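PDB 2RA9: DUF1285 domain-containing protein from Shewanella baltica, which is of unknown function but belongs to the DUF1285 family, has a fold with repeated structural motifs and is possibly involved in signal transduction. Local coordinates for residues E23-D28 and R71-D76; P78-D83 and W127-R132; T101-V106 and P121-L126. All blocks are in the same frame, centred on the assembly; numbering follows the deposited sequence.

Contact 1 of 3, residues E23-D28 and R71-D76; sequences EVPLFD and RVQVED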
# COMPACT_ATOMS: atom_id res chain seq x y z
N GLU A 23 11.76 13.65 15.64
CA GLU A 23 11.64 14.18 14.30
C GLU A 23 10.12 13.99 14.12
O GLU A 23 9.69 12.86 13.91
CB GLU A 23 12.46 13.33 13.30
CG GLU A 23 12.65 13.89 11.86
CD GLU A 23 11.91 13.10 10.76
OE1 GLU A 23 10.71 12.89 10.95
OE2 GLU A 23 12.52 12.73 9.70
N VAL A 24 9.31 15.05 14.27
CA VAL A 24 7.93 14.99 13.78
C VAL A 24 8.02 14.75 12.26
O VAL A 24 8.67 15.50 11.54
CB VAL A 24 7.15 16.32 14.01
CG1 VAL A 24 5.76 16.29 13.36
CG2 VAL A 24 7.02 16.61 15.46
N PRO A 25 7.42 13.66 11.76
CA PRO A 25 7.48 13.47 10.29
C PRO A 25 6.88 14.63 9.51
O PRO A 25 5.81 15.14 9.88
CB PRO A 25 6.67 12.20 10.09
CG PRO A 25 6.77 11.49 11.42
CD PRO A 25 6.72 12.57 12.42
N LEU A 26 7.56 15.03 8.43
CA LEU A 26 7.03 16.11 7.57
C LEU A 26 6.02 15.62 6.55
O LEU A 26 5.24 16.41 6.01
CB LEU A 26 8.18 16.84 6.84
CG LEU A 26 9.25 17.45 7.78
CD1 LEU A 26 10.29 18.26 6.99
CD2 LEU A 26 8.58 18.27 8.88
N PHE A 27 6.08 14.31 6.26
CA PHE A 27 5.16 13.66 5.33
C PHE A 27 4.16 12.87 6.15
O PHE A 27 4.52 12.19 7.12
CB PHE A 27 5.91 12.69 4.41
CG PHE A 27 6.85 13.36 3.43
CD1 PHE A 27 8.14 13.70 3.79
CD2 PHE A 27 6.44 13.63 2.14
CE1 PHE A 27 8.99 14.35 2.90
CE2 PHE A 27 7.29 14.25 1.22
CZ PHE A 27 8.56 14.60 1.58
N ASP A 28 2.89 12.95 5.73
CA ASP A 28 1.79 12.28 6.40
C ASP A 28 0.95 11.55 5.35
O ASP A 28 0.67 12.14 4.30
CB ASP A 28 0.90 13.29 7.15
CG ASP A 28 1.58 13.92 8.36
OD1 ASP A 28 1.80 13.20 9.35
OD2 ASP A 28 1.93 15.11 8.33
N ARG A 71 11.42 10.58 7.98
CA ARG A 71 10.27 9.86 8.48
C ARG A 71 8.97 10.26 7.77
O ARG A 71 8.81 11.38 7.30
CB ARG A 71 10.10 10.09 9.97
CG ARG A 71 11.25 9.57 10.80
CD ARG A 71 10.95 9.78 12.27
NE ARG A 71 11.95 9.18 13.17
CZ ARG A 71 11.95 7.92 13.61
NH1 ARG A 71 11.02 7.04 13.26
NH2 ARG A 71 12.91 7.53 14.44
N VAL A 72 8.08 9.28 7.71
CA VAL A 72 6.70 9.47 7.21
C VAL A 72 5.76 8.95 8.28
O VAL A 72 5.96 7.85 8.80
CB VAL A 72 6.47 8.69 5.91
CG1 VAL A 72 5.04 8.89 5.36
CG2 VAL A 72 7.54 9.07 4.86
N GLN A 73 4.73 9.73 8.62
CA GLN A 73 3.67 9.26 9.54
C GLN A 73 2.55 8.64 8.71
O GLN A 73 2.13 9.22 7.71
CB GLN A 73 3.12 10.42 10.39
CG GLN A 73 2.22 9.96 11.53
CD GLN A 73 3.00 9.16 12.62
OE1 GLN A 73 4.25 9.10 12.62
NE2 GLN A 73 2.27 8.56 13.56
N VAL A 74 2.08 7.47 9.12
CA VAL A 74 1.09 6.70 8.37
C VAL A 74 -0.05 6.36 9.34
O VAL A 74 0.15 5.75 10.38
CB VAL A 74 1.75 5.41 7.78
CG1 VAL A 74 0.71 4.54 7.10
CG2 VAL A 74 2.85 5.75 6.81
N GLU A 75 -1.26 6.81 9.02
CA GLU A 75 -2.40 6.61 9.90
C GLU A 75 -2.83 5.16 9.98
O GLU A 75 -3.16 4.68 11.07
CB GLU A 75 -3.60 7.46 9.43
CG GLU A 75 -4.85 7.31 10.33
CD GLU A 75 -6.03 8.21 9.98
OE1 GLU A 75 -5.95 9.09 9.07
OE2 GLU A 75 -7.07 8.04 10.65
N ASP A 76 -2.85 4.48 8.84
CA ASP A 76 -3.38 3.12 8.72
C ASP A 76 -2.39 2.32 7.88
O ASP A 76 -1.38 1.89 8.41
CB ASP A 76 -4.80 3.16 8.14
CG ASP A 76 -5.50 1.84 8.21
OD1 ASP A 76 -4.88 0.80 8.58
OD2 ASP A 76 -6.71 1.85 7.89
O HOH W 1 9.86 13.76 7.60
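The carboxylate of Glu23 and the guanidinium of Arg71 stand nearly perpendicular, their planes 89° apart, and within this contact Glu23 CB lies at the guanidinium edge; the Phe27 ring has the Arg71 carbonyl at its edge, while Tyr37 stacks on it and Phe50 meets it edge-to-face. Glu23 does not form a salt bridge across the contact. With CG anti to the backbone N and a bend at chi2, its carboxylate lies against the aliphatic part of Arg71, and OE2 takes the Arg71 amide N-H on its syn lone pair at 3.0 Å. The Arg71 chain, extended from CG to NE, instead carries its charge to Glu60. Beyond this the segments become neighbouring parallel strands, in a mixed sheet where strand 27-29 lies between 35-37 and 69-74. Gln73 N donates to Phe27 O at 2.9 Å, nearly straight and in the carbonyl plane. Nearer Glu23 the backbones separate enough for a water to bridge them, accepting from Leu26 N and donating to Arg71 O at 2.6 Å. Pro25 CB packs against the strand backbone, 3.5 Å from Gln73 N. On the buried side Phe27 CB rests 4.0 Å from Val72 CG2; on the opposite face Asp28 OD1 lies 3.2 Å from Gln73 CB.

Contact 2 of 3, residues P78-D83 and W127-R132; sequences PLLIVD and WGKLGR. With EDO (1,2-ethanediol), chain F; EDO (1,2-ethanediol), chain I; EDO (1,2-ethanediol), chain D.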
# COMPACT_ATOMS: atom_id res chain seq x y z
N PRO A 78 0.12 2.45 4.24
CA PRO A 78 0.73 3.49 3.41
C PRO A 78 0.09 3.64 2.02
O PRO A 78 0.22 4.68 1.38
CB PRO A 78 2.19 2.99 3.26
CG PRO A 78 2.13 1.54 3.53
CD PRO A 78 1.08 1.39 4.57
N LEU A 79 -0.60 2.58 1.57
CA LEU A 79 -1.14 2.51 0.24
C LEU A 79 -2.56 1.96 0.32
O LEU A 79 -2.85 1.09 1.12
CB LEU A 79 -0.28 1.62 -0.63
CG LEU A 79 1.11 2.18 -0.97
CD1 LEU A 79 2.02 1.15 -1.46
CD2 LEU A 79 1.00 3.37 -1.94
N LEU A 80 -3.46 2.50 -0.52
CA LEU A 80 -4.82 2.02 -0.65
C LEU A 80 -4.95 1.33 -2.02
O LEU A 80 -4.84 1.98 -3.08
CB LEU A 80 -5.80 3.20 -0.58
CG LEU A 80 -7.28 2.78 -0.53
CD1 LEU A 80 -7.64 2.32 0.86
CD2 LEU A 80 -8.18 3.90 -1.02
N ILE A 81 -5.23 0.05 -1.99
CA ILE A 81 -5.42 -0.75 -3.18
C ILE A 81 -6.82 -0.51 -3.76
O ILE A 81 -7.82 -0.68 -3.09
CB ILE A 81 -5.21 -2.23 -2.90
CG1 ILE A 81 -3.72 -2.49 -2.60
CG2 ILE A 81 -5.71 -3.09 -4.10
CD1 ILE A 81 -3.37 -3.87 -2.01
N VAL A 82 -6.89 -0.13 -5.03
CA VAL A 82 -8.18 0.21 -5.65
C VAL A 82 -8.51 -0.74 -6.82
O VAL A 82 -9.66 -0.75 -7.28
CB VAL A 82 -8.23 1.67 -6.07
CG1 VAL A 82 -8.07 2.56 -4.86
CG2 VAL A 82 -7.20 2.06 -7.20
N ASP A 83 -7.55 -1.53 -7.29
CA ASP A 83 -7.78 -2.47 -8.40
C ASP A 83 -6.80 -3.61 -8.30
O ASP A 83 -5.74 -3.50 -7.66
CB ASP A 83 -7.64 -1.73 -9.74
CG ASP A 83 -8.41 -2.38 -10.88
OD1 ASP A 83 -9.10 -3.39 -10.68
OD2 ASP A 83 -8.29 -1.85 -12.01
N TRP A 127 2.34 -2.45 3.27
CA TRP A 127 1.06 -3.16 3.15
C TRP A 127 0.09 -2.23 2.45
O TRP A 127 0.11 -1.00 2.67
CB TRP A 127 0.52 -3.50 4.55
CG TRP A 127 1.28 -4.60 5.22
CD1 TRP A 127 2.48 -4.49 5.86
CD2 TRP A 127 0.93 -5.98 5.28
NE1 TRP A 127 2.88 -5.71 6.35
CE2 TRP A 127 1.94 -6.64 6.00
CE3 TRP A 127 -0.15 -6.74 4.80
CZ2 TRP A 127 1.91 -8.01 6.25
CZ3 TRP A 127 -0.18 -8.07 5.06
CH2 TRP A 127 0.83 -8.69 5.77
N GLY A 128 -0.75 -2.80 1.59
CA GLY A 128 -1.81 -2.08 0.95
C GLY A 128 -3.15 -2.46 1.55
O GLY A 128 -3.46 -3.65 1.65
N LYS A 129 -3.96 -1.48 1.95
CA LYS A 129 -5.30 -1.71 2.46
C LYS A 129 -6.24 -1.86 1.26
O LYS A 129 -6.24 -1.01 0.40
CB LYS A 129 -5.78 -0.52 3.31
CG LYS A 129 -7.18 -0.73 3.83
CD LYS A 129 -7.56 0.22 4.95
CE LYS A 129 -7.73 1.61 4.48
NZ LYS A 129 -8.12 2.54 5.59
N LEU A 130 -7.10 -2.87 1.25
CA LEU A 130 -8.10 -2.96 0.19
C LEU A 130 -9.16 -1.88 0.33
O LEU A 130 -9.79 -1.75 1.40
CB LEU A 130 -8.81 -4.33 0.24
CG LEU A 130 -8.01 -5.56 -0.17
CD1 LEU A 130 -8.90 -6.76 -0.20
CD2 LEU A 130 -7.41 -5.32 -1.56
N GLY A 131 -9.33 -1.10 -0.71
CA GLY A 131 -10.36 -0.09 -0.73
C GLY A 131 -11.76 -0.69 -0.70
O GLY A 131 -11.97 -1.83 -1.15
N ARG A 132 -12.73 0.08 -0.23
CA ARG A 132 -14.08 -0.41 -0.11
C ARG A 132 -14.65 -0.84 -1.43
O ARG A 132 -15.36 -1.85 -1.49
CB ARG A 132 -15.01 0.66 0.51
CG ARG A 132 -14.89 0.90 2.04
CD ARG A 132 -14.24 -0.20 2.80
NE ARG A 132 -14.54 -0.13 4.24
CZ ARG A 132 -15.65 -0.61 4.81
NH1 ARG A 132 -16.60 -1.21 4.09
NH2 ARG A 132 -15.81 -0.50 6.12
C1 EDO F . -12.71 -3.02 3.04
O1 EDO F . -13.13 -2.64 4.36
C2 EDO F . -11.53 -3.98 3.09
O2 EDO F . -10.34 -3.34 3.62
C1 EDO I . -17.92 -2.46 -0.00
O1 EDO I . -19.32 -2.29 -0.21
C2 EDO I . -17.67 -3.21 1.28
O2 EDO I . -16.36 -2.89 1.75
C1 EDO D . -11.22 -4.23 -8.53
O1 EDO D . -12.52 -4.05 -7.98
C2 EDO D . -11.21 -5.41 -9.48
O2 EDO D . -11.76 -5.02 -10.74
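Three backbone hydrogen bonds form a parallel ladder: Lys129 N donates to Leu79 O at 2.9 Å, Ile81 N to Lys129 O at 2.8 Å, and Gly131 N to Ile81 O at 2.8 Å. Lys129 thus serves strand 79-83 through both its N-H and its carbonyl, although Ile81 N approaches that carbonyl from 29° above its plane. The strand axes cross at -51°, a strong twist for paired neighbours. Where the ladder begins, Pro78 has no N-H to give, and its CD lies 3.2 Å from Trp127 O, a buried carbonyl left without a hydrogen-bond partner. On one face Leu80, its CG anti to the backbone N, reaches across the lysine chain, and CD1 touches Lys129 CE at 3.7 Å; the ammonium continues to Asp76 and Ala31 O. On the opposite, buried face, shared with Leu79 and Leu130, Ile81 makes the main contact. Its CG2 lies beside Leu130 CD2, the two side chains pointing the same way, while CD1 lies 3.8 Å from Gly128 CA, so close that a beta carbon on Gly128 would clash with it. An alanine at Ile81 would probably loosen this face, since it removes both the methyl over Gly128 and the one against Leu130. Strands 79-86 and 127-130 are the central pair of their sheet, with 93-97 flanking the first, 118-121 the second, and helix 135-141 following in the chain.

Contact 3 of 3, residues T101-V106 and P121-L126; sequences TLHHNV and PLERGL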
# COMPACT_ATOMS: atom_id res chain seq x y z
N THR A 101 0.35 3.60 -8.01
CA THR A 101 1.46 2.64 -7.98
C THR A 101 0.95 1.27 -8.37
O THR A 101 -0.22 0.96 -8.17
CB THR A 101 2.20 2.59 -6.62
OG1 THR A 101 1.31 2.23 -5.56
CG2 THR A 101 2.83 3.94 -6.27
N LEU A 102 1.85 0.47 -8.97
CA LEU A 102 1.56 -0.87 -9.42
C LEU A 102 2.50 -1.86 -8.73
O LEU A 102 3.70 -1.63 -8.64
CB LEU A 102 1.81 -0.95 -10.93
CG LEU A 102 1.60 -2.29 -11.63
CD1 LEU A 102 0.17 -2.76 -11.54
CD2 LEU A 102 2.09 -2.18 -13.12
N HIS A 103 1.95 -2.98 -8.27
CA HIS A 103 2.68 -3.97 -7.51
C HIS A 103 2.38 -5.36 -8.05
O HIS A 103 1.23 -5.67 -8.38
CB HIS A 103 2.31 -3.87 -6.03
CG HIS A 103 2.39 -2.47 -5.50
ND1 HIS A 103 3.51 -1.96 -4.88
CD2 HIS A 103 1.50 -1.44 -5.54
CE1 HIS A 103 3.32 -0.68 -4.58
NE2 HIS A 103 2.11 -0.33 -4.99
N HIS A 104 3.41 -6.18 -8.13
CA HIS A 104 3.30 -7.52 -8.70
C HIS A 104 3.52 -8.59 -7.67
O HIS A 104 3.99 -8.34 -6.56
CB HIS A 104 4.33 -7.70 -9.83
CG HIS A 104 4.33 -6.59 -10.83
ND1 HIS A 104 3.35 -6.45 -11.79
CD2 HIS A 104 5.17 -5.54 -11.00
CE1 HIS A 104 3.60 -5.38 -12.53
NE2 HIS A 104 4.69 -4.81 -12.06
N ASN A 105 3.15 -9.81 -8.04
CA ASN A 105 3.42 -10.98 -7.23
C ASN A 105 2.78 -10.92 -5.85
O ASN A 105 3.32 -11.43 -4.86
CB ASN A 105 4.93 -11.22 -7.15
CG ASN A 105 5.54 -11.38 -8.52
OD1 ASN A 105 5.01 -12.13 -9.35
ND2 ASN A 105 6.65 -10.67 -8.78
N VAL A 106 1.58 -10.38 -5.79
CA VAL A 106 0.91 -10.18 -4.52
C VAL A 106 0.11 -11.41 -4.15
O VAL A 106 -0.65 -11.92 -4.96
CB VAL A 106 0.03 -8.91 -4.55
CG1 VAL A 106 -0.71 -8.72 -3.20
CG2 VAL A 106 0.87 -7.71 -4.85
N PRO A 121 0.30 -7.78 1.49
CA PRO A 121 1.68 -7.34 1.61
C PRO A 121 2.32 -7.05 0.25
O PRO A 121 2.12 -7.78 -0.71
CB PRO A 121 2.35 -8.50 2.34
CG PRO A 121 1.57 -9.72 1.88
CD PRO A 121 0.18 -9.24 1.59
N LEU A 122 3.03 -5.93 0.21
CA LEU A 122 3.71 -5.45 -0.98
C LEU A 122 5.20 -5.40 -0.67
O LEU A 122 5.65 -5.95 0.34
CB LEU A 122 3.17 -4.06 -1.36
CG LEU A 122 1.65 -3.89 -1.33
CD1 LEU A 122 1.25 -2.47 -1.54
CD2 LEU A 122 0.94 -4.83 -2.31
N GLU A 123 5.95 -4.68 -1.48
CA GLU A 123 7.40 -4.63 -1.31
C GLU A 123 7.80 -3.63 -0.25
O GLU A 123 7.00 -2.84 0.21
CB GLU A 123 8.07 -4.28 -2.65
CG GLU A 123 7.81 -2.89 -3.16
CD GLU A 123 6.61 -2.74 -4.09
OE1 GLU A 123 5.69 -3.60 -4.08
OE2 GLU A 123 6.60 -1.72 -4.84
N ARG A 124 9.08 -3.67 0.12
CA ARG A 124 9.67 -2.68 1.03
C ARG A 124 9.00 -2.59 2.41
O ARG A 124 9.03 -1.56 3.06
CB ARG A 124 9.72 -1.29 0.35
CG ARG A 124 10.57 -1.22 -0.95
CD ARG A 124 10.69 0.19 -1.54
NE ARG A 124 9.41 0.87 -1.86
CZ ARG A 124 8.64 0.64 -2.93
NH1 ARG A 124 8.99 -0.20 -3.89
NH2 ARG A 124 7.52 1.34 -3.08
N GLY A 125 8.38 -3.68 2.87
CA GLY A 125 7.68 -3.71 4.15
C GLY A 125 6.32 -3.04 4.12
O GLY A 125 5.64 -2.91 5.15
N LEU A 126 5.90 -2.61 2.93
CA LEU A 126 4.64 -1.90 2.78
C LEU A 126 3.45 -2.84 2.65
O LEU A 126 3.54 -3.87 1.98
CB LEU A 126 4.68 -0.99 1.57
CG LEU A 126 5.85 0.01 1.48
CD1 LEU A 126 5.83 0.81 0.16
CD2 LEU A 126 5.94 0.89 2.70
O HOH W 2 5.42 0.13 -7.26
O HOH W 3 4.41 -6.68 -4.49
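The tight part of this contact is the His103 imidazole, covered on one face and gripped at its edge. Leu122 CD1 sits over the ring centre, 4.0 Å from the centroid and only 2° off the normal, a CH-pi contact; the leucine's other methyl, CD2, packs on Val106 CG2 at 3.8 Å. In the ring plane ND1 donates to Glu123 OE1 at 2.8 Å with an angle of 169°, meeting the oxygen from above the carboxylate plane. Glu123 gets there with CG in the crowded position between backbone N and carbonyl carbon (chi1 68°) and a bend at chi2. Across the ring NE2 shares a 2.7 Å hydrogen bond with Thr101 OG1, so both nitrogens are held and the ring's rotation is fixed. The rest of the carboxylate's surroundings are looser and wetter: one water links Leu102 O to Glu123 OE2, a second spans from His104 O to a weak bond with OE1, and Arg124 NH1 adds a salt bridge to OE2. Glu123 and Arg124 belong to a type I' turn joining strands 118-121 and 127-130 in a beta hairpin, which the His103–Glu123 bond and the two waters tie to edge strand 102-106. The carboxylate beside ND1 would probably favour a protonated imidazole, though the nearby arginine charge should temper that effect.

Overall arrangement
Contacts 1 and 2 pair equivalent strands in two six-stranded mixed sheets of the same strand order, each joining the first strand of its sheet to the last by parallel pairing, consistent with a repeated motif. They differ in depth: the centre of contact 1 lies about 15 Å from the chain centre and the contact mixes water and charged side chains with a short ladder, whereas contact 2, its centre about 5 Å from the chain centre, is buried and relies on backbone bonds and aliphatic packing. The Asp76–Lys129 salt bridge connects them. Contact 3, partly buried, joins an edge strand of the second sheet to a hairpin turn, its side-chain chemistry replacing a ladder, and meets contact 2 where Leu79 packs on Leu122.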